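PDB 1QYD: bifunctional pinoresinol-lariciresinol reductase 1 from Thuja plicata, which catalyses the NADPH-dependent, enantioselective reduction of pinoresinol to lariciresinol and of lariciresinol to secoisolariciresinol in lignan biosynthesis. Local coordinates for residues G162-S167 against R269-Q274; L183-G188 against Q274-G279. All blocks are in the same frame, centred on the assembly; numbering follows the deposited sequence.

Contact 1. Residues G162-S167 against R269-Q274; sequences GYFAGS and RCHLYQ
In the wall of the probable substrate site of this NmrA-type, Rossmann-family reductase, F164 of helix 161-164 meets H271 and L272 at the start of helix 272-275. H271, inferred to bind substrate, sits at the N-cap position of that short helix, and its side chain lies about 8 Å from that of K138, the inferred proton acceptor. The far end of the phenyl ring does the touching. Its CG stands anti to the carbonyl carbon (chi1 -73°), which carries the ring toward residues 271-272, where CZ of F164 comes 4.0 Å from CE1 of H271. The imidazole carbon lies at the phenyl edge, near its plane, while the two rings are turned 80° against each other with centroids 6.0 Å apart. ND1 of H271 makes a weak hydrogen bond to the carbonyl of V268, which may help to hold the imidazole's rotation. W194 of strand 191-195 also packs on F164. Within residues 162-167, OG of S167 donates to O of Y163 at 3.0 Å, from above the carbonyl plane. Farther along the phenyl rim, methyl CD1 of the buried L272 lies 3.9 Å from CE2 of F164.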
ATOM      1  N   GLY A 162      -7.936 -20.128 -16.172  1.00 13.02           N
ATOM      2  CA  GLY A 162      -7.982 -19.036 -17.131  1.00 11.86           C
ATOM      3  C   GLY A 162      -7.067 -17.875 -16.803  1.00 10.86           C
ATOM      4  O   GLY A 162      -7.292 -16.752 -17.235  1.00 12.69           O
ATOM      5  N   TYR A 163      -6.038 -18.115 -16.014  1.00 13.44           N
ATOM      6  CA  TYR A 163      -5.074 -17.092 -15.667  1.00 12.53           C
ATOM      7  C   TYR A 163      -3.685 -17.674 -15.831  1.00 18.23           C
ATOM      8  O   TYR A 163      -2.743 -16.933 -16.103  1.00 18.97           O
ATOM      9  CB  TYR A 163      -5.245 -16.662 -14.229  1.00 12.52           C
ATOM     10  CG  TYR A 163      -5.718 -15.238 -14.109  1.00 16.74           C
ATOM     11  CD1 TYR A 163      -4.859 -14.185 -14.404  1.00 23.72           C
ATOM     12  CD2 TYR A 163      -7.036 -14.989 -13.736  1.00 24.12           C
ATOM     13  CE1 TYR A 163      -5.329 -12.875 -14.334  1.00 32.89           C
ATOM     14  CE2 TYR A 163      -7.520 -13.684 -13.657  1.00 27.62           C
ATOM     15  CZ  TYR A 163      -6.655 -12.648 -13.960  1.00 32.29           C
ATOM     16  OH  TYR A 163      -7.117 -11.369 -13.881  1.00 32.81           O
ATOM     17  N   PHE A 164      -3.534 -18.992 -15.626  1.00 18.11           N
ATOM     18  CA  PHE A 164      -2.233 -19.619 -15.758  1.00 21.81           C
ATOM     19  C   PHE A 164      -2.206 -20.691 -16.835  1.00 21.58           C
ATOM     20  O   PHE A 164      -1.155 -20.911 -17.411  1.00 19.96           O
ATOM     21  CB  PHE A 164      -1.780 -20.188 -14.364  1.00 18.56           C
ATOM     22  CG  PHE A 164      -1.376 -19.060 -13.408  1.00 16.61           C
ATOM     23  CD1 PHE A 164      -2.267 -18.612 -12.415  1.00 19.22           C
ATOM     24  CD2 PHE A 164      -0.165 -18.389 -13.588  1.00 11.60           C
ATOM     25  CE1 PHE A 164      -1.956 -17.500 -11.628  1.00  5.45           C
ATOM     26  CE2 PHE A 164       0.143 -17.280 -12.805  1.00  9.53           C
ATOM     27  CZ  PHE A 164      -0.755 -16.837 -11.831  1.00  8.54           C
ATOM     28  N   ALA A 165      -3.297 -21.372 -17.167  1.00 21.60           N
ATOM     29  CA  ALA A 165      -3.303 -22.359 -18.251  1.00 27.66           C
ATOM     30  C   ALA A 165      -3.739 -21.801 -19.594  1.00 30.68           C
ATOM     31  O   ALA A 165      -3.692 -22.440 -20.651  1.00 31.23           O
ATOM     32  CB  ALA A 165      -4.249 -23.498 -17.977  1.00 25.09           C
ATOM     33  N   GLY A 166      -4.281 -20.586 -19.487  1.00 34.36           N
ATOM     34  CA  GLY A 166      -4.694 -19.798 -20.630  1.00 27.57           C
ATOM     35  C   GLY A 166      -3.427 -19.337 -21.279  1.00 22.44           C
ATOM     36  O   GLY A 166      -3.106 -19.767 -22.369  1.00 20.15           O
ATOM     37  N   SER A 167      -2.686 -18.566 -20.490  1.00 17.81           N
ATOM     38  CA  SER A 167      -1.378 -18.064 -20.832  1.00 22.60           C
ATOM     39  C   SER A 167      -0.290 -19.136 -20.957  1.00 24.63           C
ATOM     40  O   SER A 167       0.710 -18.889 -21.634  1.00 26.81           O
ATOM     41  CB  SER A 167      -0.961 -17.072 -19.777  1.00 19.43           C
ATOM     42  OG  SER A 167      -1.108 -17.728 -18.518  1.00 27.78           O
ATOM     43  N   ARG A 269       5.795 -11.563 -11.056  1.00 30.93           N
ATOM     44  CA  ARG A 269       7.011 -12.363 -11.009  1.00 33.78           C
ATOM     45  C   ARG A 269       7.300 -12.429  -9.507  1.00 34.34           C
ATOM     46  O   ARG A 269       7.127 -11.413  -8.845  1.00 37.73           O
ATOM     47  CB  ARG A 269       8.151 -11.659 -11.787  1.00 32.19           C
ATOM     48  CG  ARG A 269       7.932 -11.678 -13.314  1.00 28.35           C
ATOM     49  CD  ARG A 269       9.061 -11.116 -14.174  1.00 25.91           C
ATOM     50  NE  ARG A 269       8.619 -11.002 -15.572  1.00 27.52           N
ATOM     51  CZ  ARG A 269       8.726  -9.866 -16.296  1.00 26.56           C
ATOM     52  NH1 ARG A 269       9.265  -8.744 -15.800  1.00 34.45           N
ATOM     53  NH2 ARG A 269       8.200  -9.792 -17.518  1.00 24.52           N
ATOM     54  N   CYS A 270       7.680 -13.558  -8.906  1.00 31.92           N
ATOM     55  CA  CYS A 270       7.874 -13.764  -7.460  1.00 34.18           C
ATOM     56  C   CYS A 270       6.544 -13.824  -6.765  1.00 35.18           C
ATOM     57  O   CYS A 270       6.151 -13.078  -5.868  1.00 42.45           O
ATOM     58  CB  CYS A 270       8.724 -12.676  -6.731  1.00 31.23           C
ATOM     59  SG  CYS A 270       8.088 -11.014  -6.428  1.00 24.49           S
ATOM     60  N   HIS A 271       5.910 -14.867  -7.272  1.00 33.33           N
ATOM     61  CA  HIS A 271       4.557 -15.299  -6.993  1.00 32.55           C
ATOM     62  C   HIS A 271       4.572 -16.398  -8.024  1.00 30.09           C
ATOM     63  O   HIS A 271       4.546 -17.572  -7.701  1.00 30.00           O
ATOM     64  CB  HIS A 271       3.615 -14.126  -7.296  1.00 36.05           C
ATOM     65  CG  HIS A 271       2.234 -14.387  -7.853  1.00 38.86           C
ATOM     66  ND1 HIS A 271       1.727 -13.743  -8.894  1.00 42.13           N
ATOM     67  CD2 HIS A 271       1.305 -15.274  -7.376  1.00 44.24           C
ATOM     68  CE1 HIS A 271       0.516 -14.213  -9.056  1.00 47.55           C
ATOM     69  NE2 HIS A 271       0.262 -15.132  -8.146  1.00 46.39           N
ATOM     70  N   LEU A 272       4.746 -16.022  -9.283  1.00 28.40           N
ATOM     71  CA  LEU A 272       4.966 -16.963 -10.360  1.00 23.61           C
ATOM     72  C   LEU A 272       6.276 -17.691 -10.111  1.00 22.86           C
ATOM     73  O   LEU A 272       6.534 -18.769 -10.640  1.00 25.82           O
ATOM     74  CB  LEU A 272       5.022 -16.170 -11.614  1.00 19.53           C
ATOM     75  CG  LEU A 272       5.189 -16.818 -12.937  1.00 11.57           C
ATOM     76  CD1 LEU A 272       3.992 -17.654 -13.292  1.00  9.26           C
ATOM     77  CD2 LEU A 272       5.349 -15.709 -13.948  1.00 14.01           C
ATOM     78  N   TYR A 273       7.118 -17.053  -9.301  1.00 22.14           N
ATOM     79  CA  TYR A 273       8.371 -17.619  -8.890  1.00 24.31           C
ATOM     80  C   TYR A 273       8.204 -18.373  -7.570  1.00 22.30           C
ATOM     81  O   TYR A 273       9.040 -19.201  -7.232  1.00 24.73           O
ATOM     82  CB  TYR A 273       9.391 -16.459  -8.839  1.00 31.35           C
ATOM     83  CG  TYR A 273       9.851 -15.992 -10.250  1.00 44.99           C
ATOM     84  CD1 TYR A 273      11.208 -16.078 -10.609  1.00 47.94           C
ATOM     85  CD2 TYR A 273       8.951 -15.532 -11.229  1.00 49.52           C
ATOM     86  CE1 TYR A 273      11.657 -15.727 -11.891  1.00 48.89           C
ATOM     87  CE2 TYR A 273       9.389 -15.181 -12.518  1.00 49.74           C
ATOM     88  CZ  TYR A 273      10.742 -15.284 -12.844  1.00 51.02           C
ATOM     89  OH  TYR A 273      11.185 -14.971 -14.123  1.00 57.24           O
ATOM     90  N   GLN A 274       7.122 -18.185  -6.804  1.00 18.44           N
ATOM     91  CA  GLN A 274       6.853 -18.984  -5.613  1.00  9.92           C
ATOM     92  C   GLN A 274       6.079 -20.213  -6.056  1.00 13.71           C
ATOM     93  O   GLN A 274       6.257 -21.270  -5.469  1.00 16.56           O
ATOM     94  CB  GLN A 274       5.993 -18.241  -4.619  1.00 11.59           C
ATOM     95  CG  GLN A 274       6.307 -16.768  -4.374  1.00 14.39           C
ATOM     96  CD  GLN A 274       7.543 -16.377  -3.574  1.00 17.52           C
ATOM     97  OE1 GLN A 274       8.099 -17.114  -2.753  1.00 28.15           O
ATOM     98  NE2 GLN A 274       7.974 -15.139  -3.783  1.00 19.61           N
TER

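Contact 2. Residues L183-G188 against Q274-G279; sequences LIYGDG and QIFFRG
Y185 leads the contact with its CB, which meets both phenylalanines that follow helix 272-275. CB of Y185 lies 3.5 Å from O of F276 and 4.0 Å from CB of F276, and 3.9 Å from CZ of F277. Farther out, CD1 of Y185 comes within 4.0 Å of CD2 of F276. These two rings run nearly parallel, at 22°, but are slid so far apart that they hardly overlap, so the pair is not a stack, and the approach is oblique. The F277 ring also reaches the backbone, its CE2 4.1 Å from N of G186, and it meets the ring of Y273 with planes at about 40°. A side chain on G186 would point at the F277 ring and come tight against CE2, and the positive phi there (80°) also suits glycine. Cutting F277 back to an alanine is likely to open a gap beside CB of Y185 and the turn at G186, and to deprive Y273 of its ring neighbour.

In the next shell, Y185 to G188 form a type II' beta turn, whose closing bond from G188 N to Y185 O is weak. D187 adds a second weak grip through OD2 on the same amide. The tyrosine is held at both ends: its hydroxyl bonds to the carbonyl of A169 and its backbone N to the side chain of Q229. One face of the F276 ring is covered by CG2 of I275, 3.5 Å above its centre, while M159 and Q229 also touch it. F276 itself is where the chain leaves helical geometry. The interface is thus mainly van der Waals packing of side-chain carbons and rings, with a carbonyl O and an amide N also in contact, while hydrogen bonds made elsewhere set the position of the tyrosine.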
ATOM      1  N   LEU A 183       8.182 -20.240 -22.507  1.00 25.64           N
ATOM      2  CA  LEU A 183       9.259 -20.089 -21.544  1.00 24.36           C
ATOM      3  C   LEU A 183       8.923 -21.030 -20.378  1.00 25.40           C
ATOM      4  O   LEU A 183       7.772 -21.037 -19.924  1.00 20.36           O
ATOM      5  CB  LEU A 183       9.307 -18.618 -21.119  1.00 23.35           C
ATOM      6  CG  LEU A 183      10.601 -17.936 -20.581  1.00 29.55           C
ATOM      7  CD1 LEU A 183      10.878 -16.650 -21.375  1.00 22.65           C
ATOM      8  CD2 LEU A 183      10.434 -17.504 -19.129  1.00 24.43           C
ATOM      9  N   ILE A 184       9.855 -21.923 -19.956  1.00 25.19           N
ATOM     10  CA  ILE A 184       9.625 -22.794 -18.796  1.00 25.21           C
ATOM     11  C   ILE A 184      10.533 -22.380 -17.639  1.00 26.70           C
ATOM     12  O   ILE A 184      11.642 -21.873 -17.775  1.00 26.86           O
ATOM     13  CB  ILE A 184       9.866 -24.322 -19.118  1.00 22.93           C
ATOM     14  CG1 ILE A 184       8.906 -24.841 -20.179  1.00 19.57           C
ATOM     15  CG2 ILE A 184       9.594 -25.152 -17.869  1.00 26.50           C
ATOM     16  CD1 ILE A 184       8.785 -26.382 -20.266  1.00  9.51           C
ATOM     17  N   TYR A 185      10.017 -22.558 -16.436  1.00 27.17           N
ATOM     18  CA  TYR A 185      10.719 -22.116 -15.266  1.00 26.81           C
ATOM     19  C   TYR A 185      11.475 -23.291 -14.693  1.00 26.33           C
ATOM     20  O   TYR A 185      10.967 -24.211 -14.053  1.00 30.62           O
ATOM     21  CB  TYR A 185       9.673 -21.517 -14.315  1.00 21.74           C
ATOM     22  CG  TYR A 185       8.926 -20.386 -15.034  1.00 20.61           C
ATOM     23  CD1 TYR A 185       7.582 -20.558 -15.398  1.00 20.31           C
ATOM     24  CD2 TYR A 185       9.608 -19.219 -15.402  1.00 12.90           C
ATOM     25  CE1 TYR A 185       6.927 -19.585 -16.150  1.00 13.79           C
ATOM     26  CE2 TYR A 185       8.961 -18.238 -16.133  1.00  9.91           C
ATOM     27  CZ  TYR A 185       7.633 -18.436 -16.512  1.00 16.17           C
ATOM     28  OH  TYR A 185       7.028 -17.518 -17.346  1.00 18.05           O
ATOM     29  N   GLY A 186      12.736 -23.250 -15.091  1.00 22.58           N
ATOM     30  CA  GLY A 186      13.731 -24.192 -14.622  1.00 26.32           C
ATOM     31  C   GLY A 186      13.655 -25.515 -15.333  1.00 28.19           C
ATOM     32  O   GLY A 186      14.183 -25.727 -16.430  1.00 33.63           O
ATOM     33  N   ASP A 187      12.987 -26.391 -14.602  1.00 27.49           N
ATOM     34  CA  ASP A 187      12.741 -27.749 -15.031  1.00 29.24           C
ATOM     35  C   ASP A 187      11.332 -27.853 -15.560  1.00 24.43           C
ATOM     36  O   ASP A 187      11.091 -28.440 -16.606  1.00 25.73           O
ATOM     37  CB  ASP A 187      12.949 -28.708 -13.835  1.00 33.43           C
ATOM     38  CG  ASP A 187      12.285 -28.374 -12.481  1.00 40.53           C
ATOM     39  OD1 ASP A 187      12.328 -29.235 -11.603  1.00 45.93           O
ATOM     40  OD2 ASP A 187      11.746 -27.279 -12.273  1.00 42.07           O
ATOM     41  N   GLY A 188      10.408 -27.227 -14.829  1.00 23.78           N
ATOM     42  CA  GLY A 188       8.990 -27.305 -15.110  1.00 23.44           C
ATOM     43  C   GLY A 188       8.440 -28.625 -14.608  1.00 20.04           C
ATOM     44  O   GLY A 188       7.520 -29.163 -15.202  1.00 20.16           O
ATOM     45  N   GLN A 274       7.122 -18.185  -6.804  1.00 18.44           N
ATOM     46  CA  GLN A 274       6.853 -18.984  -5.613  1.00  9.92           C
ATOM     47  C   GLN A 274       6.079 -20.213  -6.056  1.00 13.71           C
ATOM     48  O   GLN A 274       6.257 -21.270  -5.469  1.00 16.56           O
ATOM     49  CB  GLN A 274       5.993 -18.241  -4.619  1.00 11.59           C
ATOM     50  CG  GLN A 274       6.307 -16.768  -4.374  1.00 14.39           C
ATOM     51  CD  GLN A 274       7.543 -16.377  -3.574  1.00 17.52           C
ATOM     52  OE1 GLN A 274       8.099 -17.114  -2.753  1.00 28.15           O
ATOM     53  NE2 GLN A 274       7.974 -15.139  -3.783  1.00 19.61           N
ATOM     54  N   ILE A 275       5.173 -20.096  -7.048  1.00 18.36           N
ATOM     55  CA  ILE A 275       4.447 -21.192  -7.716  1.00 19.01           C
ATOM     56  C   ILE A 275       5.377 -22.235  -8.432  1.00 21.64           C
ATOM     57  O   ILE A 275       5.356 -23.443  -8.148  1.00 17.89           O
ATOM     58  CB  ILE A 275       3.454 -20.594  -8.782  1.00 10.70           C
ATOM     59  CG1 ILE A 275       2.408 -19.739  -8.155  1.00 15.30           C
ATOM     60  CG2 ILE A 275       2.668 -21.690  -9.464  1.00 10.50           C
ATOM     61  CD1 ILE A 275       1.546 -19.046  -9.236  1.00 14.71           C
ATOM     62  N   PHE A 276       6.210 -21.790  -9.394  1.00 24.58           N
ATOM     63  CA  PHE A 276       7.043 -22.686 -10.198  1.00 25.33           C
ATOM     64  C   PHE A 276       8.555 -22.543  -9.928  1.00 28.69           C
ATOM     65  O   PHE A 276       9.310 -22.278 -10.871  1.00 33.70           O
ATOM     66  CB  PHE A 276       6.772 -22.446 -11.730  1.00 18.77           C
ATOM     67  CG  PHE A 276       5.325 -22.341 -12.236  1.00  7.80           C
ATOM     68  CD1 PHE A 276       4.552 -23.479 -12.403  1.00  3.19           C
ATOM     69  CD2 PHE A 276       4.774 -21.082 -12.533  1.00 12.36           C
ATOM     70  CE1 PHE A 276       3.237 -23.365 -12.864  1.00  2.00           C
ATOM     71  CE2 PHE A 276       3.457 -20.963 -12.994  1.00  4.60           C
ATOM     72  CZ  PHE A 276       2.686 -22.111 -13.162  1.00 12.44           C
ATOM     73  N   PHE A 277       9.025 -22.685  -8.666  1.00 27.63           N
ATOM     74  CA  PHE A 277      10.435 -22.684  -8.251  1.00 23.66           C
ATOM     75  C   PHE A 277      10.657 -23.134  -6.813  1.00 26.72           C
ATOM     76  O   PHE A 277      11.564 -23.944  -6.567  1.00 30.29           O
ATOM     77  CB  PHE A 277      11.118 -21.335  -8.295  1.00 18.24           C
ATOM     78  CG  PHE A 277      11.689 -20.941  -9.637  1.00 19.65           C
ATOM     79  CD1 PHE A 277      11.206 -19.786 -10.275  1.00 16.41           C
ATOM     80  CD2 PHE A 277      12.671 -21.736 -10.241  1.00 19.96           C
ATOM     81  CE1 PHE A 277      11.699 -19.429 -11.523  1.00 11.45           C
ATOM     82  CE2 PHE A 277      13.160 -21.363 -11.494  1.00 17.50           C
ATOM     83  CZ  PHE A 277      12.674 -20.216 -12.132  1.00 19.70           C
ATOM     84  N   ARG A 278       9.929 -22.507  -5.856  1.00 25.43           N
ATOM     85  CA  ARG A 278       9.933 -22.858  -4.434  1.00 22.82           C
ATOM     86  C   ARG A 278       8.696 -23.711  -4.158  1.00 23.02           C
ATOM     87  O   ARG A 278       8.511 -24.271  -3.073  1.00 25.54           O
ATOM     88  CB  ARG A 278       9.904 -21.604  -3.525  1.00 26.63           C
ATOM     89  CG  ARG A 278      11.244 -21.070  -2.967  1.00 26.44           C
ATOM     90  CD  ARG A 278      12.301 -20.629  -4.016  1.00 29.45           C
ATOM     91  NE  ARG A 278      11.802 -19.615  -4.943  1.00 30.59           N
ATOM     92  CZ  ARG A 278      12.535 -18.743  -5.664  1.00 31.42           C
ATOM     93  NH1 ARG A 278      13.874 -18.689  -5.631  1.00 19.06           N
ATOM     94  NH2 ARG A 278      11.870 -17.881  -6.447  1.00 35.57           N
ATOM     95  N   GLY A 279       7.818 -23.813  -5.163  1.00 16.86           N
ATOM     96  CA  GLY A 279       6.678 -24.716  -5.161  1.00 15.18           C
ATOM     97  C   GLY A 279       5.630 -24.593  -4.078  1.00 15.36           C
ATOM     98  O   GLY A 279       5.065 -25.619  -3.723  1.00 13.70           O
TER

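In the fold
Helix 272-275 and its flanks serve both contacts: contact 1 uses its beginning, contact 2 its end and the residues beyond. Their centres lie 10 Å apart on the same side of the chain's centre, contact 1 about 13 Å from it and contact 2 about 20 Å. Both are partly buried and neither has hydrogen bonds between its segments. Contact 1 is the smaller, burying 109 Å² against 181 Å², and pairs a phenyl with the imidazole of the inferred substrate-binding histidine and a leucine methyl; contact 2 sets a beta-turn tyrosine against two phenylalanines and backbone atoms at the helix exit. They touch through F164 and I275, and through a probable hydrogen bond from R278 to the carbonyl of Y273.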